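Local coordinates for MHC class I antigen (Ctenopharyngodon idella, PDB 5H5Z), which probably presents peptides to T cells at the cell surface, holding them in a groove of two helices over a beta sheet, in complex with beta-2-microglobulin, at residues V120-W129 against W143-K153; V71-V79 against G88-Y96. One frame throughout, in Å; residues are numbered along the deposited sequence.

Contact 1. Residues V120-W129 against W143-K153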
loop_
_atom_site.group_PDB
_atom_site.type_symbol
_atom_site.label_atom_id
_atom_site.label_comp_id
_atom_site.label_asym_id
_atom_site.label_seq_id
_atom_site.Cartn_x
_atom_site.Cartn_y
_atom_site.Cartn_z
ATOM N N VAL A 120 22.172 2.489 0.024
ATOM C CA VAL A 120 22.630 3.517 -0.921
ATOM C C VAL A 120 21.439 4.162 -1.645
ATOM O O VAL A 120 20.439 3.497 -1.931
ATOM C CB VAL A 120 23.643 2.991 -1.982
ATOM C CG1 VAL A 120 24.988 2.651 -1.355
ATOM C CG2 VAL A 120 23.084 1.797 -2.749
ATOM N N SER A 121 21.558 5.457 -1.929
ATOM C CA SER A 121 20.506 6.221 -2.601
ATOM C C SER A 121 21.129 7.043 -3.714
ATOM O O SER A 121 22.204 7.629 -3.537
ATOM C CB SER A 121 19.798 7.162 -1.617
ATOM O OG SER A 121 19.388 6.481 -0.450
ATOM N N LEU A 122 20.456 7.089 -4.861
ATOM C CA LEU A 122 20.953 7.863 -5.982
ATOM C C LEU A 122 20.699 9.351 -5.791
ATOM O O LEU A 122 19.574 9.772 -5.503
ATOM C CB LEU A 122 20.313 7.394 -7.300
ATOM C CG LEU A 122 20.620 8.182 -8.585
ATOM C CD1 LEU A 122 22.105 8.143 -8.921
ATOM C CD2 LEU A 122 19.788 7.661 -9.748
ATOM N N ASP A 123 21.758 10.135 -5.943
ATOM C CA ASP A 123 21.625 11.556 -6.213
ATOM C C ASP A 123 21.877 11.737 -7.710
ATOM O O ASP A 123 23.029 11.690 -8.163
ATOM C CB ASP A 123 22.630 12.366 -5.388
ATOM C CG ASP A 123 22.452 13.871 -5.552
ATOM O OD1 ASP A 123 21.975 14.322 -6.615
ATOM O OD2 ASP A 123 22.804 14.611 -4.612
ATOM N N LYS A 124 20.811 11.926 -8.483
ATOM C CA LYS A 124 20.972 12.011 -9.939
ATOM C C LYS A 124 21.331 13.417 -10.445
ATOM O O LYS A 124 21.487 13.631 -11.652
ATOM C CB LYS A 124 19.786 11.381 -10.695
ATOM C CG LYS A 124 18.474 12.148 -10.692
ATOM C CD LYS A 124 17.510 11.499 -11.678
ATOM C CE LYS A 124 16.165 12.207 -11.736
ATOM N NZ LYS A 124 16.255 13.566 -12.339
ATOM N N ASN A 125 21.472 14.361 -9.514
ATOM C CA ASN A 125 22.017 15.680 -9.825
ATOM C C ASN A 125 23.544 15.661 -9.873
ATOM O O ASN A 125 24.149 16.246 -10.772
ATOM C CB ASN A 125 21.539 16.725 -8.812
ATOM C CG ASN A 125 20.054 17.023 -8.928
ATOM O OD1 ASN A 125 19.374 16.553 -9.843
ATOM N ND2 ASN A 125 19.545 17.817 -7.996
ATOM N N THR A 126 24.156 14.984 -8.902
ATOM C CA THR A 126 25.613 14.907 -8.799
ATOM C C THR A 126 26.171 13.606 -9.376
ATOM O O THR A 126 27.391 13.419 -9.426
ATOM C CB THR A 126 26.091 15.041 -7.339
ATOM O OG1 THR A 126 25.408 14.082 -6.520
ATOM C CG2 THR A 126 25.825 16.445 -6.808
ATOM N N LEU A 127 25.276 12.717 -9.804
ATOM C CA LEU A 127 25.650 11.402 -10.336
ATOM C C LEU A 127 26.515 10.623 -9.345
ATOM O O LEU A 127 27.537 10.032 -9.707
ATOM C CB LEU A 127 26.330 11.533 -11.708
ATOM C CG LEU A 127 25.415 11.945 -12.865
ATOM C CD1 LEU A 127 26.223 12.422 -14.063
ATOM C CD2 LEU A 127 24.501 10.791 -13.250
ATOM N N THR A 128 26.090 10.641 -8.084
ATOM C CA THR A 128 26.784 9.939 -7.014
ATOM C C THR A 128 25.787 9.133 -6.193
ATOM O O THR A 128 24.573 9.351 -6.279
ATOM C CB THR A 128 27.538 10.911 -6.079
ATOM O OG1 THR A 128 26.625 11.889 -5.559
ATOM C CG2 THR A 128 28.682 11.607 -6.815
ATOM N N TRP A 129 26.311 8.195 -5.412
ATOM C CA TRP A 129 25.505 7.378 -4.519
ATOM C C TRP A 129 25.772 7.753 -3.072
ATOM O O TRP A 129 26.915 7.725 -2.613
ATOM C CB TRP A 129 25.792 5.894 -4.750
ATOM C CG TRP A 129 25.288 5.425 -6.074
ATOM C CD1 TRP A 129 25.972 5.409 -7.260
ATOM C CD2 TRP A 129 23.977 4.929 -6.360
ATOM N NE1 TRP A 129 25.168 4.923 -8.264
ATOM C CE2 TRP A 129 23.937 4.624 -7.743
ATOM C CE3 TRP A 129 22.832 4.706 -5.583
ATOM C CZ2 TRP A 129 22.797 4.100 -8.361
ATOM C CZ3 TRP A 129 21.697 4.190 -6.196
ATOM C CH2 TRP A 129 21.685 3.899 -7.576
ATOM N N TRP A 143 30.224 1.416 -7.642
ATOM C CA TRP A 143 29.178 1.883 -8.553
ATOM C C TRP A 143 29.555 3.166 -9.285
ATOM O O TRP A 143 29.211 3.342 -10.457
ATOM C CB TRP A 143 27.854 2.014 -7.807
ATOM C CG TRP A 143 27.178 0.686 -7.633
ATOM C CD1 TRP A 143 27.719 -0.550 -7.878
ATOM C CD2 TRP A 143 25.850 0.454 -7.163
ATOM N NE1 TRP A 143 26.805 -1.532 -7.602
ATOM C CE2 TRP A 143 25.647 -0.946 -7.160
ATOM C CE3 TRP A 143 24.804 1.290 -6.755
ATOM C CZ2 TRP A 143 24.443 -1.528 -6.765
ATOM C CZ3 TRP A 143 23.608 0.710 -6.348
ATOM C CH2 TRP A 143 23.439 -0.687 -6.356
ATOM N N GLU A 144 30.293 4.041 -8.608
ATOM C CA GLU A 144 30.787 5.258 -9.243
ATOM C C GLU A 144 31.855 4.965 -10.319
ATOM O O GLU A 144 31.918 5.659 -11.336
ATOM C CB GLU A 144 31.214 6.292 -8.190
ATOM C CG GLU A 144 30.007 7.007 -7.590
ATOM C CD GLU A 144 30.248 7.671 -6.239
ATOM O OE1 GLU A 144 31.408 7.921 -5.867
ATOM O OE2 GLU A 144 29.247 7.959 -5.545
ATOM N N ALA A 145 32.646 3.910 -10.119
ATOM C CA ALA A 145 33.601 3.447 -11.137
ATOM C C ALA A 145 32.902 2.802 -12.337
ATOM O O ALA A 145 33.384 2.897 -13.467
ATOM C CB ALA A 145 34.608 2.478 -10.529
ATOM N N LEU A 146 31.763 2.155 -12.090
ATOM C CA LEU A 146 31.022 1.451 -13.143
ATOM C C LEU A 146 29.949 2.308 -13.829
ATOM O O LEU A 146 29.208 1.807 -14.682
ATOM C CB LEU A 146 30.417 0.148 -12.601
ATOM C CG LEU A 146 31.404 -0.955 -12.191
ATOM C CD1 LEU A 146 30.692 -2.036 -11.397
ATOM C CD2 LEU A 146 32.132 -1.559 -13.388
ATOM N N ALA A 147 29.887 3.590 -13.461
ATOM C CA ALA A 147 28.930 4.565 -14.016
ATOM C C ALA A 147 27.456 4.186 -13.820
ATOM O O ALA A 147 26.591 4.528 -14.649
ATOM C CB ALA A 147 29.233 4.858 -15.484
ATOM N N VAL A 148 27.178 3.508 -12.706
ATOM C CA VAL A 148 25.833 3.028 -12.379
ATOM C C VAL A 148 24.830 4.178 -12.250
ATOM O O VAL A 148 23.698 4.061 -12.721
ATOM C CB VAL A 148 25.829 2.154 -11.097
ATOM C CG1 VAL A 148 24.409 1.765 -10.701
ATOM C CG2 VAL A 148 26.670 0.902 -11.305
ATOM N N ALA A 149 25.248 5.279 -11.624
ATOM C CA ALA A 149 24.399 6.472 -11.483
ATOM C C ALA A 149 23.963 7.015 -12.840
ATOM O O ALA A 149 22.796 7.371 -13.044
ATOM C CB ALA A 149 25.123 7.553 -10.698
ATOM N N GLU A 150 24.909 7.074 -13.771
ATOM C CA GLU A 150 24.613 7.537 -15.121
ATOM C C GLU A 150 23.561 6.662 -15.805
ATOM O O GLU A 150 22.620 7.186 -16.418
ATOM C CB GLU A 150 25.895 7.616 -15.960
ATOM C CG GLU A 150 26.803 8.799 -15.631
ATOM C CD GLU A 150 27.724 8.563 -14.440
ATOM O OE1 GLU A 150 27.546 7.563 -13.708
ATOM O OE2 GLU A 150 28.639 9.388 -14.233
ATOM N N GLN A 151 23.716 5.339 -15.694
ATOM C CA GLN A 151 22.784 4.398 -16.322
ATOM C C GLN A 151 21.396 4.577 -15.728
ATOM O O GLN A 151 20.403 4.674 -16.456
ATOM C CB GLN A 151 23.249 2.949 -16.148
ATOM C CG GLN A 151 22.569 1.940 -17.077
ATOM C CD GLN A 151 21.157 1.552 -16.661
ATOM O OE1 GLN A 151 20.298 1.295 -17.513
ATOM N NE2 GLN A 151 20.908 1.501 -15.354
ATOM N N ASN A 152 21.353 4.619 -14.397
ATOM C CA ASN A 152 20.115 4.753 -13.650
ATOM C C ASN A 152 19.397 6.065 -13.964
ATOM O O ASN A 152 18.190 6.064 -14.189
ATOM C CB ASN A 152 20.394 4.651 -12.146
ATOM C CG ASN A 152 20.664 3.226 -11.677
ATOM O OD1 ASN A 152 20.766 2.993 -10.482
ATOM N ND2 ASN A 152 20.769 2.271 -12.606
ATOM N N LYS A 153 20.140 7.172 -13.981
ATOM C CA LYS A 153 19.602 8.473 -14.405
ATOM C C LYS A 153 19.042 8.422 -15.830
ATOM O O LYS A 153 17.948 8.944 -16.089
ATOM C CB LYS A 153 20.670 9.567 -14.275
ATOM C CG LYS A 153 20.254 10.946 -14.770
ATOM C CD LYS A 153 21.456 11.877 -14.827
ATOM C CE LYS A 153 21.126 13.215 -15.470
ATOM N NZ LYS A 153 20.322 14.090 -14.572
HETATM O O HOH W 1 28.731 7.819 -11.157
HETATM O O HOH W 2 27.539 5.503 -10.210
#
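Trp129, on the outermost strand of the groove floor, and Trp143, near the end of helix 134-145, meet edge to face: the CE3 edge of Trp143 stands over the Trp129 six-membered ring, planes at 70° and centroids 4.9 Å apart. With CG anti to its carbonyl carbon (chi1 -69°), Trp129 turns its indole beneath the start of helix 148-170. Leu122 CD1 lies off-centre on its other face, touching Ala149 CB as well. In the plane of the Trp129 indole, Asn152 OD1 comes to 3.1 Å from Trp129 CZ2, a carbonyl oxygen set against the electropositive C-H rim. Trp129 NE1 has a weak bond to a water that accepts from Ala149 N (2.7 Å) and donates weakly to Trp143 O, so a single water joins the strand to both helices across the Schellman turn at Ala147. Glu144 reaches down along an extended chain, and its OE2 takes Trp129 N on the anti lone pair, nearly straight (2.9 Å, 174°), while a salt bridge ties the same oxygen to Lys140. At the hairpin end, a G1 bulge at Leu127 and Thr128 faces Asp123. Leu127 lays CD2 across the aliphatic part of Lys153, 3.6 Å from its CD. The Lys153 chain runs extended until a bend at its last torsion swings NZ to Lys124 O (3.2 Å), tilted from the carbonyl plane. Lys153 NZ lies 4.7 Å from Lys124 NZ; Glu157 bridges both, its carboxylate probably holding the ammonium groups close. Lysine bonds to carbonyl and carboxylate thus hold the hairpin end, while a glutamate bond and a water flank the indole pair beside the groove, where Trp143 NE1 bonds the peptide backbone: the ring touching the peptide is itself backed by Trp129.

Contact 2. Residues V71-V79 against G88-Y96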
loop_
_atom_site.group_PDB
_atom_site.type_symbol
_atom_site.label_atom_id
_atom_site.label_comp_id
_atom_site.label_asym_id
_atom_site.label_seq_id
_atom_site.Cartn_x
_atom_site.Cartn_y
_atom_site.Cartn_z
ATOM N N VAL A 71 21.122 -11.154 -9.535
ATOM C CA VAL A 71 21.889 -10.040 -8.960
ATOM C C VAL A 71 21.550 -9.807 -7.483
ATOM O O VAL A 71 22.439 -9.521 -6.673
ATOM C CB VAL A 71 21.707 -8.735 -9.770
ATOM C CG1 VAL A 71 22.406 -7.564 -9.092
ATOM C CG2 VAL A 71 22.237 -8.903 -11.190
ATOM N N PHE A 72 20.270 -9.938 -7.139
ATOM C CA PHE A 72 19.831 -9.822 -5.745
ATOM C C PHE A 72 20.404 -10.904 -4.838
ATOM O O PHE A 72 20.776 -10.617 -3.692
ATOM C CB PHE A 72 18.303 -9.793 -5.650
ATOM C CG PHE A 72 17.735 -8.413 -5.501
ATOM C CD1 PHE A 72 18.138 -7.379 -6.345
ATOM C CD2 PHE A 72 16.781 -8.145 -4.518
ATOM C CE1 PHE A 72 17.612 -6.103 -6.201
ATOM C CE2 PHE A 72 16.248 -6.871 -4.374
ATOM C CZ PHE A 72 16.669 -5.852 -5.211
ATOM N N LYS A 73 20.471 -12.136 -5.347
ATOM C CA LYS A 73 21.105 -13.247 -4.627
ATOM C C LYS A 73 22.559 -12.920 -4.303
ATOM O O LYS A 73 23.016 -13.110 -3.176
ATOM C CB LYS A 73 21.059 -14.532 -5.458
ATOM C CG LYS A 73 19.792 -15.361 -5.324
ATOM C CD LYS A 73 19.789 -16.521 -6.319
ATOM C CE LYS A 73 20.789 -17.614 -5.964
ATOM N NZ LYS A 73 20.365 -18.414 -4.781
ATOM N N ASP A 74 23.275 -12.421 -5.309
ATOM C CA ASP A 74 24.699 -12.111 -5.184
ATOM C C ASP A 74 24.914 -10.937 -4.232
ATOM O O ASP A 74 25.833 -10.950 -3.404
ATOM C CB ASP A 74 25.287 -11.773 -6.558
ATOM C CG ASP A 74 25.264 -12.956 -7.525
ATOM O OD1 ASP A 74 24.948 -14.093 -7.109
ATOM O OD2 ASP A 74 25.570 -12.743 -8.717
ATOM N N SER A 75 24.048 -9.932 -4.360
ATOM C CA SER A 75 24.131 -8.705 -3.576
ATOM C C SER A 75 23.910 -8.944 -2.084
ATOM O O SER A 75 24.714 -8.501 -1.265
ATOM C CB SER A 75 23.139 -7.660 -4.095
ATOM O OG SER A 75 23.539 -7.176 -5.367
ATOM N N ILE A 76 22.836 -9.654 -1.736
ATOM C CA ILE A 76 22.518 -9.913 -0.327
ATOM C C ILE A 76 23.619 -10.734 0.359
ATOM O O ILE A 76 23.912 -10.521 1.534
ATOM C CB ILE A 76 21.106 -10.528 -0.127
ATOM C CG1 ILE A 76 20.652 -10.384 1.334
ATOM C CG2 ILE A 76 21.050 -11.978 -0.603
ATOM C CD1 ILE A 76 19.167 -10.593 1.550
ATOM N N GLN A 77 24.244 -11.645 -0.386
ATOM C CA GLN A 77 25.366 -12.429 0.134
ATOM C C GLN A 77 26.509 -11.516 0.575
ATOM O O GLN A 77 27.076 -11.695 1.650
ATOM C CB GLN A 77 25.856 -13.433 -0.914
ATOM C CG GLN A 77 26.545 -14.658 -0.329
ATOM C CD GLN A 77 25.595 -15.566 0.435
ATOM O OE1 GLN A 77 24.368 -15.459 0.309
ATOM N NE2 GLN A 77 26.160 -16.470 1.233
ATOM N N ILE A 78 26.810 -10.526 -0.261
ATOM C CA ILE A 78 27.885 -9.562 -0.026
ATOM C C ILE A 78 27.640 -8.681 1.211
ATOM O O ILE A 78 28.513 -8.561 2.073
ATOM C CB ILE A 78 28.140 -8.708 -1.298
ATOM C CG1 ILE A 78 28.838 -9.557 -2.367
ATOM C CG2 ILE A 78 28.955 -7.457 -0.986
ATOM C CD1 ILE A 78 28.871 -8.933 -3.747
ATOM N N VAL A 79 26.454 -8.084 1.301
ATOM C CA VAL A 79 26.133 -7.164 2.399
ATOM C C VAL A 79 26.074 -7.868 3.768
ATOM O O VAL A 79 26.572 -7.329 4.761
ATOM C CB VAL A 79 24.875 -6.299 2.089
ATOM C CG1 VAL A 79 23.665 -7.161 1.766
ATOM C CG2 VAL A 79 24.572 -5.310 3.208
ATOM N N GLY A 88 20.647 -16.531 9.969
ATOM C CA GLY A 88 19.370 -15.836 10.098
ATOM C C GLY A 88 18.845 -15.223 8.814
ATOM O O GLY A 88 19.566 -15.117 7.816
ATOM N N VAL A 89 17.578 -14.816 8.852
ATOM C CA VAL A 89 16.913 -14.213 7.699
ATOM C C VAL A 89 17.325 -12.749 7.519
ATOM O O VAL A 89 17.327 -11.968 8.469
ATOM C CB VAL A 89 15.368 -14.367 7.779
ATOM C CG1 VAL A 89 14.815 -13.813 9.088
ATOM C CG2 VAL A 89 14.683 -13.719 6.581
ATOM N N HIS A 90 17.691 -12.388 6.295
ATOM C CA HIS A 90 17.997 -11.000 5.976
ATOM C C HIS A 90 17.303 -10.584 4.684
ATOM O O HIS A 90 16.909 -11.435 3.884
ATOM C CB HIS A 90 19.510 -10.772 5.923
ATOM C CG HIS A 90 20.197 -11.034 7.228
ATOM N ND1 HIS A 90 20.201 -10.122 8.263
ATOM C CD2 HIS A 90 20.875 -12.116 7.678
ATOM C CE1 HIS A 90 20.863 -10.628 9.289
ATOM N NE2 HIS A 90 21.283 -11.837 8.960
ATOM N N THR A 91 17.135 -9.277 4.507
ATOM C CA THR A 91 16.387 -8.743 3.371
ATOM C C THR A 91 17.188 -7.692 2.617
ATOM O O THR A 91 17.983 -6.950 3.206
ATOM C CB THR A 91 15.046 -8.102 3.795
ATOM O OG1 THR A 91 15.296 -6.844 4.430
ATOM C CG2 THR A 91 14.270 -9.000 4.749
ATOM N N TRP A 92 16.949 -7.636 1.309
ATOM C CA TRP A 92 17.558 -6.667 0.425
ATOM C C TRP A 92 16.434 -6.096 -0.427
ATOM O O TRP A 92 15.661 -6.840 -1.037
ATOM C CB TRP A 92 18.627 -7.353 -0.439
ATOM C CG TRP A 92 19.319 -6.467 -1.445
ATOM C CD1 TRP A 92 19.263 -6.573 -2.809
ATOM C CD2 TRP A 92 20.175 -5.354 -1.165
ATOM N NE1 TRP A 92 20.036 -5.597 -3.395
ATOM C CE2 TRP A 92 20.608 -4.836 -2.408
ATOM C CE3 TRP A 92 20.636 -4.753 0.022
ATOM C CZ2 TRP A 92 21.463 -3.732 -2.504
ATOM C CZ3 TRP A 92 21.485 -3.656 -0.073
ATOM C CH2 TRP A 92 21.888 -3.156 -1.333
ATOM N N GLN A 93 16.335 -4.771 -0.443
ATOM C CA GLN A 93 15.242 -4.091 -1.132
ATOM C C GLN A 93 15.739 -3.035 -2.104
ATOM O O GLN A 93 16.758 -2.386 -1.873
ATOM C CB GLN A 93 14.313 -3.417 -0.124
ATOM C CG GLN A 93 13.375 -4.346 0.620
ATOM C CD GLN A 93 12.792 -3.678 1.855
ATOM O OE1 GLN A 93 13.500 -3.423 2.828
ATOM N NE2 GLN A 93 11.503 -3.378 1.814
ATOM N N ASN A 94 14.984 -2.860 -3.183
ATOM C CA ASN A 94 15.221 -1.805 -4.152
ATOM C C ASN A 94 13.866 -1.203 -4.505
ATOM O O ASN A 94 12.906 -1.929 -4.777
ATOM C CB ASN A 94 15.910 -2.398 -5.390
ATOM C CG ASN A 94 16.221 -1.369 -6.477
ATOM O OD1 ASN A 94 16.484 -0.190 -6.215
ATOM N ND2 ASN A 94 16.244 -1.841 -7.710
ATOM N N MET A 95 13.776 0.119 -4.450
ATOM C CA MET A 95 12.643 0.813 -5.046
ATOM C C MET A 95 13.161 1.904 -5.974
ATOM O O MET A 95 14.120 2.611 -5.655
ATOM C CB MET A 95 11.688 1.381 -3.985
ATOM C CG MET A 95 12.299 2.441 -3.083
ATOM S SD MET A 95 11.235 2.874 -1.699
ATOM C CE MET A 95 9.782 3.474 -2.563
ATOM N N TYR A 96 12.542 2.021 -7.139
ATOM C CA TYR A 96 12.904 3.074 -8.059
ATOM C C TYR A 96 11.684 3.442 -8.861
ATOM O O TYR A 96 10.733 2.663 -8.951
ATOM C CB TYR A 96 14.061 2.649 -8.979
ATOM C CG TYR A 96 13.776 1.483 -9.896
ATOM C CD1 TYR A 96 13.259 1.688 -11.185
ATOM C CD2 TYR A 96 14.064 0.171 -9.500
ATOM C CE1 TYR A 96 13.013 0.619 -12.035
ATOM C CE2 TYR A 96 13.820 -0.903 -10.347
ATOM C CZ TYR A 96 13.296 -0.671 -11.610
ATOM O OH TYR A 96 13.058 -1.731 -12.448
HETATM O O HOH W 3 21.207 -5.307 -5.964
#
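Trp92 is the large knob on strand 90-96, rising from the groove floor against helix 71-79, with Phe72, Ser75, Ile76 and Val79 set around it. Trp92 CD1 points into the middle of the Phe72 face, 3.4 Å from Phe72 CD2, in an edge-to-face pair with planes at 64°. Phe72 in turn pushes its rim toward the strand, CZ meeting Asn94 CB at 3.5 Å in the plane of the phenyl ring. Over one indole face sits Ser75 CB, a CH-pi contact 4.2 Å from the five-membered ring centroid; Val79 CG1 adds a looser touch at CE3. Ile76 runs the opposite way alongside Trp92: with CG1 anti to the backbone N (chi1 -163°), it drives CD1 down to the strand, 3.4 Å from His90 O. Phe21 and Phe119 extend the aromatic cluster from Phe72 and Trp92 respectively. Polar groups meet at one point, where a water accepts from Trp92 NE1 (2.8 Å) and donates to Ser75 OG, whose own proton goes to Val71 O. Ser75 OG also bonds the peptide backbone, so an aromatic and aliphatic seam has Trp92 NE1 and Ser75 OG bonded at its peptide-facing margin.

Both contacts fix a helical wall to the same antiparallel sheet, the MHC class I groove floor: contact 2 seats helix 55-82 on strand 90-100, and contact 1 seats helices 134-145 and 148-170 on the hairpin of strands 117-123 and 128-131. Their centres lie 19 Å apart; their nearest atoms, about 5 Å apart, do not touch. The bound peptide connects them, since both contacts reach its backbone, contact 2 also through Tyr96 OH, while apolar peptide side chains pack on Trp143 and Trp92. Beneath the floor, contact 2 also meets the chain of beta-2-microglobulin, where Gln93 bonds Trp61 of that subunit.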